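Local atomic coordinates of PelD (Pseudomonas aeruginosa, PDB entry 4EU0), a protein that binds cyclic di-GMP as an effector in pellicle formation, this piece carrying its GAF domain and its GGDEF-family domain. Residues F131-R134 and T135-L138; A164-F167 and S168-K172; S174-D177 and A178-G182; L246-L249 and F250-F254; L281-F284 and L285-C289. All coordinates share one frame; numbering follows the deposited sequence.

Interaction 1 of 5, residues F131-R134 and T135-L138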
# COMPACT_ATOMS: atom_id res chain seq x y z
N PHE A 131 -11.83 -0.40 22.04
CA PHE A 131 -12.06 -1.81 21.74
C PHE A 131 -13.34 -1.91 20.90
O PHE A 131 -14.40 -2.33 21.38
CB PHE A 131 -12.15 -2.63 23.04
CG PHE A 131 -12.19 -4.12 22.82
CD1 PHE A 131 -11.06 -4.80 22.37
CD2 PHE A 131 -13.35 -4.83 23.06
CE1 PHE A 131 -11.10 -6.18 22.17
CE2 PHE A 131 -13.39 -6.21 22.87
CZ PHE A 131 -12.26 -6.88 22.42
N ASN A 132 -13.21 -1.51 19.64
CA ASN A 132 -14.34 -1.43 18.72
C ASN A 132 -13.92 -1.61 17.26
O ASN A 132 -12.72 -1.61 16.95
CB ASN A 132 -15.12 -0.12 18.91
CG ASN A 132 -14.28 1.12 18.60
OD1 ASN A 132 -13.79 1.29 17.49
ND2 ASN A 132 -14.17 2.02 19.57
N GLU A 133 -14.90 -1.75 16.38
CA GLU A 133 -14.65 -1.99 14.96
C GLU A 133 -13.86 -0.89 14.25
O GLU A 133 -13.10 -1.19 13.33
CB GLU A 133 -15.95 -2.28 14.21
CG GLU A 133 -16.58 -3.63 14.57
CD GLU A 133 -15.81 -4.84 14.04
OE1 GLU A 133 -14.92 -4.68 13.17
OE2 GLU A 133 -16.09 -5.96 14.50
N ARG A 134 -14.02 0.36 14.69
CA ARG A 134 -13.28 1.48 14.10
C ARG A 134 -11.76 1.32 14.30
O ARG A 134 -10.98 1.48 13.35
CB ARG A 134 -13.77 2.82 14.67
CG ARG A 134 -12.99 4.02 14.14
CD ARG A 134 -13.34 5.32 14.84
NE ARG A 134 -12.38 6.37 14.48
CZ ARG A 134 -12.51 7.66 14.79
NH1 ARG A 134 -13.56 8.09 15.48
NH2 ARG A 134 -11.58 8.52 14.41
N THR A 135 -11.35 0.99 15.52
CA THR A 135 -9.93 0.79 15.83
C THR A 135 -9.40 -0.50 15.20
O THR A 135 -8.29 -0.53 14.66
CB THR A 135 -9.68 0.81 17.35
OG1 THR A 135 -10.30 1.97 17.92
CG2 THR A 135 -8.19 0.82 17.68
N PHE A 136 -10.21 -1.56 15.26
CA PHE A 136 -9.84 -2.83 14.64
C PHE A 136 -9.54 -2.63 13.15
O PHE A 136 -8.55 -3.16 12.64
CB PHE A 136 -10.94 -3.89 14.80
CG PHE A 136 -11.23 -4.26 16.23
CD1 PHE A 136 -10.31 -4.01 17.25
CD2 PHE A 136 -12.44 -4.88 16.56
CE1 PHE A 136 -10.59 -4.35 18.56
CE2 PHE A 136 -12.72 -5.24 17.87
CZ PHE A 136 -11.80 -4.97 18.88
N SER A 137 -10.38 -1.84 12.47
CA SER A 137 -10.19 -1.58 11.05
C SER A 137 -8.87 -0.85 10.82
O SER A 137 -8.12 -1.20 9.93
CB SER A 137 -11.36 -0.79 10.46
OG SER A 137 -12.55 -1.57 10.52
N LEU A 138 -8.57 0.14 11.66
CA LEU A 138 -7.32 0.88 11.51
C LEU A 138 -6.08 -0.01 11.76
O LEU A 138 -5.09 0.11 11.05
CB LEU A 138 -7.36 2.13 12.38
CG LEU A 138 -6.20 2.63 13.22
CD1 LEU A 138 -6.35 4.13 13.43
CD2 LEU A 138 -6.27 1.90 14.55
O HOH W 1 -13.15 -3.83 11.53
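Asn132 is the N-cap of helix 133-150 in the GAF domain, its side chain accepting from Thr135 N, and Phe131 and Phe136 back the cap with a T-shaped aromatic pair. The capping bond runs from Thr135 N to Asn132 OD1 at 3.2 Å. A first torsion of 63° sets the Asn132 amide between its own backbone N and carbonyl carbon, close enough to the first turn for this bond to form; the donor lies tilted from the carbonyl plane.

Phe136 can be traced outward from its backbone. Its CB passes Asn132 O, and that oxygen then stands over one face of the ring, displaced toward the rim and 3.1 Å from Phe136 CG, while also accepting from Phe136 N at 3.0 Å. Further out, CE1 nears Phe131 CD1, and the far corner CZ of Phe136 meets Phe131 CD1 at 3.6 Å. The Phe136 edge is thus driven into one face of the Phe131 ring; the planes stand at 84° and the centroids are 5.2 Å apart. Val106 of strand 106-111 and Ser87 of strand 86-87 touch both rings, so the aromatic pair ties the helix start to the sheet of the GAF domain.

Glu133 has polar partners of its own. Its OE2 forms a salt bridge with Arg89, which also touches both rings. Its OE1 accepts from a water at 2.6 Å, and that water also bonds Ser137 OG one turn on, at 2.5 Å.

Interaction 2 of 5, residues A164-F167 and S168-K172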
# COMPACT_ATOMS: atom_id res chain seq x y z
N ALA A 164 7.92 -2.00 -11.83
CA ALA A 164 6.77 -2.83 -12.18
C ALA A 164 6.29 -3.68 -10.99
O ALA A 164 5.10 -3.79 -10.75
CB ALA A 164 7.06 -3.71 -13.40
N GLN A 165 7.23 -4.25 -10.24
CA GLN A 165 6.86 -5.02 -9.05
C GLN A 165 6.18 -4.15 -8.00
O GLN A 165 5.16 -4.54 -7.42
CB GLN A 165 8.09 -5.69 -8.44
CG GLN A 165 8.83 -6.62 -9.35
CD GLN A 165 9.89 -7.37 -8.59
OE1 GLN A 165 9.65 -7.82 -7.47
NE2 GLN A 165 11.07 -7.49 -9.18
N ARG A 166 6.74 -2.97 -7.76
CA ARG A 166 6.20 -2.05 -6.77
C ARG A 166 4.80 -1.60 -7.17
O ARG A 166 3.89 -1.57 -6.34
CB ARG A 166 7.11 -0.83 -6.63
CG ARG A 166 6.73 0.08 -5.46
CD ARG A 166 7.50 1.39 -5.49
NE ARG A 166 8.91 1.24 -5.12
CZ ARG A 166 9.93 1.31 -5.97
NH1 ARG A 166 9.72 1.52 -7.26
NH2 ARG A 166 11.17 1.18 -5.52
N PHE A 167 4.64 -1.25 -8.45
CA PHE A 167 3.36 -0.77 -8.94
C PHE A 167 2.30 -1.85 -8.72
O PHE A 167 1.24 -1.56 -8.20
CB PHE A 167 3.43 -0.38 -10.42
CG PHE A 167 2.18 0.26 -10.92
CD1 PHE A 167 2.01 1.64 -10.81
CD2 PHE A 167 1.16 -0.51 -11.48
CE1 PHE A 167 0.83 2.24 -11.25
CE2 PHE A 167 -0.01 0.09 -11.92
CZ PHE A 167 -0.16 1.46 -11.81
N SER A 168 2.62 -3.08 -9.13
CA SER A 168 1.74 -4.23 -8.97
C SER A 168 1.32 -4.45 -7.52
O SER A 168 0.14 -4.59 -7.21
CB SER A 168 2.43 -5.49 -9.52
OG SER A 168 1.54 -6.58 -9.52
N GLN A 169 2.31 -4.47 -6.62
CA GLN A 169 2.02 -4.61 -5.20
C GLN A 169 1.12 -3.50 -4.65
O GLN A 169 0.12 -3.79 -4.02
CB GLN A 169 3.31 -4.71 -4.38
CG GLN A 169 3.05 -4.90 -2.89
CD GLN A 169 4.31 -4.79 -2.04
OE1 GLN A 169 4.58 -5.65 -1.19
NE2 GLN A 169 5.09 -3.73 -2.27
N TYR A 170 1.50 -2.24 -4.88
CA TYR A 170 0.73 -1.11 -4.39
C TYR A 170 -0.70 -1.10 -4.94
O TYR A 170 -1.64 -0.80 -4.21
CB TYR A 170 1.45 0.21 -4.70
CG TYR A 170 2.62 0.58 -3.80
CD1 TYR A 170 2.78 1.90 -3.36
CD2 TYR A 170 3.57 -0.37 -3.39
CE1 TYR A 170 3.87 2.28 -2.55
CE2 TYR A 170 4.66 0.00 -2.56
CZ TYR A 170 4.79 1.33 -2.16
OH TYR A 170 5.84 1.71 -1.36
N LEU A 171 -0.85 -1.42 -6.22
CA LEU A 171 -2.18 -1.49 -6.83
C LEU A 171 -3.04 -2.56 -6.15
O LEU A 171 -4.19 -2.31 -5.82
CB LEU A 171 -2.08 -1.75 -8.33
CG LEU A 171 -3.42 -1.92 -9.08
CD1 LEU A 171 -4.31 -0.70 -8.96
CD2 LEU A 171 -3.10 -2.22 -10.55
N LYS A 172 -2.47 -3.74 -5.92
CA LYS A 172 -3.25 -4.80 -5.27
C LYS A 172 -3.64 -4.39 -3.87
O LYS A 172 -4.77 -4.58 -3.45
CB LYS A 172 -2.50 -6.13 -5.25
CG LYS A 172 -3.39 -7.28 -4.80
CD LYS A 172 -2.68 -8.62 -4.85
CE LYS A 172 -3.65 -9.73 -4.47
NZ LYS A 172 -3.05 -11.08 -4.61
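Arg166 lays its aliphatic stem over one face of the Tyr170 ring, four residues further along helix 162-181. The evidence for a CH-pi contact is direct: Arg166 CG stands 4.0 Å from the centroid of the Tyr170 ring and 29° off its normal. The nearest ring atom, Tyr170 CE2, is 3.6 Å from that CG. An extended start to the arginine chain, CG trans to the backbone N at -171°, carries CG over the ring; the later bend at chi3 turns the guanidinium nearly perpendicular to it, and NH1 then forms a salt bridge with Asp163. The ring is also close to the backbone, since Tyr170 CD2 comes within 3.2 Å of Arg166 O, which accepts from Tyr170 N.

The interior face of the helix is built differently. Phe167 and Leu171 are buried, yet they only graze each other, with Phe167 CE2 and Leu171 CD2 4.1 Å apart; much of what surrounds them comes from the sheet.

The contact is loose at Ala164 and Gln165, whose side chains do not touch residues 168-172. There the meeting is mostly backbone: Ser168 N donates to Ala164 O at 3.0 Å, and Ser168 CB lies against that same oxygen. Polar ends here reach beyond the turn, Ser168 OG to Ala297 O and Gln165 NE2 to Ala160 O.

The helix lies on the sheet of the GGDEF-family domain, with Phe167 against Val214 and Leu216 of strand 214-219 and Leu228 and Leu230 of strand 225-231. Tyr170 touches Leu149 of helix 133-150, and its OH bonds Arg11 of helix 2-16.

Interaction 3 of 5, residues S174-D177 and A178-G182; sequences SLLD and ARDHG
Leu176, Asp177 and Ala178 bear most of this contact, in the last turns of helix 162-181, which closes at Gly182, a C' glycine with positive phi (63°). The helix belongs to the GGDEF-family domain, and this end of it faces helix 133-150 of the GAF domain.

Leu176 works through both its carbonyl and one methyl. Its O accepts from Asp180 N at 2.8 Å, while CD2 reaches forward along the helix to lie 3.5 Å from Arg179 NH2. The leucine, arginine and aspartate side chains run side by side in the same direction, so this methyl lies against the charged pair that Arg179 and Asp180 make.

Asp177 contributes chiefly through its backbone. Its O takes His181 N at 2.9 Å, but the N-H to acceptor angle is only 136° and the donor stands above the carbonyl plane, evidence that the regular pattern is distorted as the helix ends. A further backbone bond joins Asp177 to Leu183 beyond the glycine. The Asp177 side chain touches His145 of helix 133-150 and Leu233, and His181 touches Ala140 and Ile141.

Ala178 adds a contact against the backbone: its CB sits 3.6 Å from Ser174 O, the oxygen that accepts from Ala178 N. Its own O receives a weak bond from Gly182 N.

Arg179 and Asp180 form a salt bridge between neighbouring residues. A bend at chi3 (64°) turns the guanidinium back so that its edge meets the carboxylate, and NE donates in the guanidinium plane to Asp180 OD1 at 2.8 Å, reaching that oxygen from above the carboxylate plane.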
# COMPACT_ATOMS: atom_id res chain seq x y z
N SER A 174 -4.06 -1.35 -2.79
CA SER A 174 -5.13 -0.37 -2.93
C SER A 174 -6.49 -0.98 -3.29
O SER A 174 -7.53 -0.49 -2.83
CB SER A 174 -4.75 0.73 -3.92
OG SER A 174 -3.79 1.61 -3.36
N LEU A 175 -6.48 -2.04 -4.10
CA LEU A 175 -7.71 -2.78 -4.40
C LEU A 175 -8.27 -3.47 -3.15
O LEU A 175 -9.47 -3.45 -2.93
CB LEU A 175 -7.51 -3.79 -5.53
CG LEU A 175 -7.30 -3.18 -6.91
CD1 LEU A 175 -6.79 -4.25 -7.85
CD2 LEU A 175 -8.59 -2.50 -7.45
N LEU A 176 -7.38 -4.04 -2.34
CA LEU A 176 -7.76 -4.65 -1.06
C LEU A 176 -8.30 -3.59 -0.08
O LEU A 176 -9.33 -3.83 0.56
CB LEU A 176 -6.60 -5.43 -0.45
CG LEU A 176 -6.19 -6.73 -1.17
CD1 LEU A 176 -4.77 -7.10 -0.76
CD2 LEU A 176 -7.17 -7.87 -0.89
N ASP A 177 -7.61 -2.44 -0.00
CA ASP A 177 -8.03 -1.28 0.82
C ASP A 177 -9.47 -0.87 0.49
O ASP A 177 -10.29 -0.64 1.38
CB ASP A 177 -7.14 -0.05 0.54
CG ASP A 177 -5.77 -0.10 1.20
OD1 ASP A 177 -5.60 -0.81 2.20
OD2 ASP A 177 -4.87 0.63 0.72
N ALA A 178 -9.78 -0.80 -0.81
CA ALA A 178 -11.10 -0.37 -1.25
C ALA A 178 -12.15 -1.42 -0.93
O ALA A 178 -13.22 -1.11 -0.40
CB ALA A 178 -11.08 -0.07 -2.74
N ARG A 179 -11.82 -2.67 -1.25
CA ARG A 179 -12.79 -3.76 -1.08
C ARG A 179 -13.11 -4.01 0.38
O ARG A 179 -14.29 -4.12 0.76
CB ARG A 179 -12.29 -5.05 -1.73
CG ARG A 179 -13.36 -6.16 -1.76
CD ARG A 179 -12.75 -7.50 -2.10
NE ARG A 179 -11.81 -7.96 -1.08
CZ ARG A 179 -11.07 -9.06 -1.18
NH1 ARG A 179 -11.16 -9.82 -2.27
NH2 ARG A 179 -10.26 -9.41 -0.20
N ASP A 180 -12.07 -4.07 1.20
CA ASP A 180 -12.20 -4.50 2.59
C ASP A 180 -12.45 -3.36 3.58
O ASP A 180 -13.05 -3.58 4.64
CB ASP A 180 -10.99 -5.32 3.00
CG ASP A 180 -10.84 -6.60 2.19
OD1 ASP A 180 -11.83 -7.03 1.55
OD2 ASP A 180 -9.75 -7.18 2.20
N HIS A 181 -11.99 -2.16 3.23
CA HIS A 181 -12.01 -1.03 4.18
C HIS A 181 -12.63 0.25 3.61
O HIS A 181 -12.71 1.26 4.29
CB HIS A 181 -10.60 -0.76 4.72
CG HIS A 181 -9.95 -1.96 5.33
ND1 HIS A 181 -10.36 -2.51 6.52
CD2 HIS A 181 -8.92 -2.73 4.90
CE1 HIS A 181 -9.62 -3.56 6.80
NE2 HIS A 181 -8.73 -3.71 5.84
N GLY A 182 -13.06 0.19 2.35
CA GLY A 182 -13.69 1.34 1.69
C GLY A 182 -12.77 2.53 1.54
O GLY A 182 -13.23 3.67 1.44

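Interaction 4 of 5, residues L246-L249 and F250-F254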
# COMPACT_ATOMS: atom_id res chain seq x y z
N LEU A 246 -0.36 19.40 -10.80
CA LEU A 246 0.25 19.06 -12.09
C LEU A 246 0.09 20.17 -13.11
O LEU A 246 1.03 20.48 -13.84
CB LEU A 246 -0.37 17.79 -12.66
CG LEU A 246 0.48 16.54 -12.79
CD1 LEU A 246 1.48 16.33 -11.65
CD2 LEU A 246 -0.40 15.31 -13.01
N ARG A 247 -1.10 20.76 -13.19
CA ARG A 247 -1.31 21.84 -14.15
C ARG A 247 -0.38 23.03 -13.90
O ARG A 247 0.09 23.65 -14.84
CB ARG A 247 -2.79 22.24 -14.21
CG ARG A 247 -3.65 21.08 -14.69
CD ARG A 247 -4.96 21.56 -15.28
NE ARG A 247 -5.82 20.45 -15.72
CZ ARG A 247 -5.89 20.00 -16.97
NH1 ARG A 247 -5.14 20.55 -17.92
NH2 ARG A 247 -6.72 19.00 -17.26
N ILE A 248 -0.10 23.31 -12.63
CA ILE A 248 0.79 24.42 -12.25
C ILE A 248 2.21 24.10 -12.71
O ILE A 248 2.89 24.96 -13.27
CB ILE A 248 0.74 24.71 -10.73
CG1 ILE A 248 -0.62 25.32 -10.35
CG2 ILE A 248 1.89 25.66 -10.31
CD1 ILE A 248 -0.90 25.34 -8.86
N LEU A 249 2.62 22.86 -12.48
CA LEU A 249 3.94 22.37 -12.89
C LEU A 249 4.10 22.42 -14.41
O LEU A 249 5.11 22.89 -14.91
CB LEU A 249 4.15 20.96 -12.34
CG LEU A 249 5.39 20.14 -12.66
CD1 LEU A 249 6.66 20.78 -12.14
CD2 LEU A 249 5.21 18.77 -12.06
N PHE A 250 3.10 21.93 -15.13
CA PHE A 250 3.08 21.98 -16.60
C PHE A 250 3.12 23.41 -17.13
O PHE A 250 3.76 23.68 -18.15
CB PHE A 250 1.84 21.30 -17.15
CG PHE A 250 2.01 19.84 -17.42
CD1 PHE A 250 2.20 19.37 -18.72
CD2 PHE A 250 1.95 18.92 -16.38
CE1 PHE A 250 2.33 18.00 -18.97
CE2 PHE A 250 2.09 17.55 -16.61
CZ PHE A 250 2.27 17.09 -17.91
N ALA A 251 2.42 24.32 -16.45
CA ALA A 251 2.44 25.73 -16.86
C ALA A 251 3.84 26.32 -16.70
O ALA A 251 4.28 27.07 -17.55
CB ALA A 251 1.43 26.56 -16.06
N GLU A 252 4.52 25.95 -15.62
CA GLU A 252 5.90 26.41 -15.40
C GLU A 252 6.83 25.84 -16.47
O GLU A 252 7.70 26.54 -17.00
CB GLU A 252 6.39 26.00 -14.00
CG GLU A 252 5.80 26.84 -12.87
CD GLU A 252 6.32 26.44 -11.49
OE1 GLU A 252 7.22 25.57 -11.40
OE2 GLU A 252 5.82 27.02 -10.49
N ARG A 253 6.66 24.56 -16.77
CA ARG A 253 7.57 23.86 -17.68
C ARG A 253 7.40 24.26 -19.14
O ARG A 253 8.39 24.49 -19.84
CB ARG A 253 7.42 22.35 -17.52
CG ARG A 253 8.20 21.51 -18.54
CD ARG A 253 9.71 21.71 -18.42
NE ARG A 253 10.36 20.91 -19.46
CZ ARG A 253 10.49 21.28 -20.72
NH1 ARG A 253 10.06 22.47 -21.14
NH2 ARG A 253 11.08 20.45 -21.57
N PHE A 254 6.16 24.31 -19.60
CA PHE A 254 5.86 24.54 -21.00
C PHE A 254 5.16 25.90 -21.07
O PHE A 254 5.07 26.59 -20.06
CB PHE A 254 4.95 23.42 -21.54
CG PHE A 254 5.58 22.04 -21.47
CD1 PHE A 254 6.54 21.65 -22.41
CD2 PHE A 254 5.20 21.14 -20.48
CE1 PHE A 254 7.10 20.38 -22.36
CE2 PHE A 254 5.75 19.86 -20.43
CZ PHE A 254 6.71 19.48 -21.37
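Leu246 and Phe250 stand one turn apart on the buried side of helix 236-253, and the ring is turned edge-on to the leucine backbone. Leu246 O lies in the plane of the Phe250 ring, at its edge, with Phe250 CD2 only 3.1 Å away. The same oxygen accepts from Phe250 N at 2.8 Å, so it faces both the amide and a ring C-H. A first torsion of -90° swings the phenylalanine into this position; the leucine side chain adds a looser touch, its CG 4.3 Å from Phe250 CE2.

Ile248 and Glu252 run alongside each other on the exposed side, pointing the same way. The CG2 branch of Ile248 only just approaches Glu252 OE2, at 4.2 Å, whereas Glu252 CG comes to 3.5 Å from Ile248 O. Between these two flanks Ala251 places its CB 3.4 Å from Arg247 O. Arg247 and Arg253 send their guanidinium groups away from the turn, to salt bridges with Glu261 and Glu200.

Leu249 and Phe250 press on helix 198-207, at Leu204 for the leucine and at Val201 and Leu205 for the phenylalanine, before Phe254 leaves helical geometry. This is an amphipathic helix end in the GGDEF-family domain, and the Leu246 side chain lies about 6 Å from the cyclic di-GMP bound by the preceding turns through Tyr242 and Arg245.

Interaction 5 of 5, residues L281-F284 and L285-C289; sequences LGHF and LFNEC
Glu288 N donates to His283 O, five residues back, and this longer step marks a pi-type turn widening the end of helix 280-288 in the GGDEF-family domain. The bond is 3.0 Å long with an N-H to acceptor angle of 171°. A second bond of the same step follows, Cys289 N to Phe284 O at 3.0 Å. The ordinary step of four survives beside them in strained form: Asn287 N, at 3.2 Å from His283 O, arrives bent at 139° from above the carbonyl plane, so this oxygen takes two donors.

The wider turn places both Asn287 and Glu288 next to His283. The His283 ring has Asn287 alongside, its amide plane inclined only modestly to that of the ring, and Glu288 crossing it, with Glu288 OE1 3.1 Å from His283 CD2. The approach of that oxygen to His283 NE2 has too poor an angle for a hydrogen bond. Glu288 OE1 also comes up to the edge of the Phe284 ring, whose plane is perpendicular to the carboxylate.

Apolar contacts fill the inner side. Leu281 and Leu285 point the same way, their CD1 atoms 3.9 Å apart, and Leu285 CD2 closes on Phe284 CD2 at 3.6 Å. Leu187 of strand 185-192 and Tyr270 of strand 265-272 touch both Leu281 and Phe284, fixing this side of the helix to the sheet.

Phe284 extends its ring with CG trans to the backbone N (176°), and the turn brings Cys289 over one face: SG lies 4.2 Å from the Phe284 ring centroid, near the ring normal.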
# COMPACT_ATOMS: atom_id res chain seq x y z
N LEU A 281 -11.82 -2.37 -13.93
CA LEU A 281 -10.40 -2.05 -14.01
C LEU A 281 -9.77 -2.61 -15.29
O LEU A 281 -8.94 -1.96 -15.91
CB LEU A 281 -9.67 -2.55 -12.76
CG LEU A 281 -8.17 -2.25 -12.69
CD1 LEU A 281 -7.89 -0.75 -12.77
CD2 LEU A 281 -7.59 -2.84 -11.40
N GLY A 282 -10.19 -3.82 -15.66
CA GLY A 282 -9.78 -4.44 -16.92
C GLY A 282 -10.17 -3.62 -18.14
O GLY A 282 -9.36 -3.40 -19.03
N HIS A 283 -11.42 -3.18 -18.18
CA HIS A 283 -11.88 -2.32 -19.26
C HIS A 283 -11.05 -1.04 -19.35
O HIS A 283 -10.68 -0.61 -20.44
CB HIS A 283 -13.37 -1.98 -19.10
CG HIS A 283 -13.87 -1.00 -20.12
ND1 HIS A 283 -14.15 -1.37 -21.42
CD2 HIS A 283 -14.12 0.32 -20.03
CE1 HIS A 283 -14.56 -0.30 -22.09
NE2 HIS A 283 -14.55 0.74 -21.27
N PHE A 284 -10.76 -0.47 -18.20
CA PHE A 284 -9.99 0.77 -18.13
C PHE A 284 -8.58 0.58 -18.68
O PHE A 284 -8.15 1.31 -19.57
CB PHE A 284 -9.96 1.28 -16.69
CG PHE A 284 -9.10 2.51 -16.50
CD1 PHE A 284 -9.55 3.75 -16.92
CD2 PHE A 284 -7.85 2.42 -15.89
CE1 PHE A 284 -8.75 4.89 -16.75
CE2 PHE A 284 -7.04 3.55 -15.70
CZ PHE A 284 -7.50 4.79 -16.13
N LEU A 285 -7.86 -0.42 -18.16
CA LEU A 285 -6.46 -0.59 -18.55
C LEU A 285 -6.26 -1.29 -19.89
O LEU A 285 -5.41 -0.87 -20.67
CB LEU A 285 -5.66 -1.29 -17.45
CG LEU A 285 -5.50 -0.53 -16.12
CD1 LEU A 285 -4.83 -1.44 -15.09
CD2 LEU A 285 -4.71 0.77 -16.29
N PHE A 286 -7.04 -2.35 -20.17
CA PHE A 286 -6.80 -3.20 -21.34
C PHE A 286 -7.55 -2.81 -22.61
O PHE A 286 -7.22 -3.28 -23.71
CB PHE A 286 -7.06 -4.68 -21.03
CG PHE A 286 -6.18 -5.25 -19.95
CD1 PHE A 286 -4.96 -4.66 -19.64
CD2 PHE A 286 -6.57 -6.39 -19.27
CE1 PHE A 286 -4.16 -5.18 -18.64
CE2 PHE A 286 -5.77 -6.93 -18.27
CZ PHE A 286 -4.55 -6.33 -17.96
N ASN A 287 -8.60 -2.00 -22.46
CA ASN A 287 -9.35 -1.49 -23.60
C ASN A 287 -9.09 -0.00 -23.78
O ASN A 287 -8.56 0.43 -24.81
CB ASN A 287 -10.84 -1.79 -23.45
CG ASN A 287 -11.68 -1.20 -24.57
OD1 ASN A 287 -11.82 0.01 -24.68
ND2 ASN A 287 -12.25 -2.06 -25.40
N GLU A 288 -9.45 0.79 -22.77
CA GLU A 288 -9.35 2.24 -22.87
C GLU A 288 -7.92 2.74 -23.02
O GLU A 288 -7.65 3.59 -23.88
CB GLU A 288 -10.03 2.92 -21.68
CG GLU A 288 -11.51 2.62 -21.54
CD GLU A 288 -12.16 3.42 -20.44
OE1 GLU A 288 -12.49 2.82 -19.39
OE2 GLU A 288 -12.32 4.65 -20.61
N CYS A 289 -7.01 2.21 -22.21
CA CYS A 289 -5.60 2.63 -22.25
C CYS A 289 -4.78 1.83 -23.25
O CYS A 289 -3.63 2.19 -23.54
CB CYS A 289 -4.96 2.55 -20.86
SG CYS A 289 -5.70 3.62 -19.63

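Overall arrangement
Interactions 2 and 3 occupy consecutive stretches of helix 162-181, their centres 15 Å apart. His181 CE1 of interaction 3 packs 4.2 Å from Ser137 O of interaction 1, joining it to the GAF domain; within its own domain, Leu175 CD1 lies 3.9 Å from Leu281 CD2 of interaction 5. Interaction 5 is away from the ligand-binding sites, but three of the others lie near the bound cyclic di-GMP. The nearest is interaction 4, with the Leu246 side chain about 6 Å from the ligand. The Tyr170 side chain of interaction 2 is about 10 Å from the bound cyclic di-GMP, and the Ser174 side chain of interaction 3 is about 10 Å from the bound cyclic di-GMP too. Interactions 1 and 4 are farthest apart, centres 42 Å.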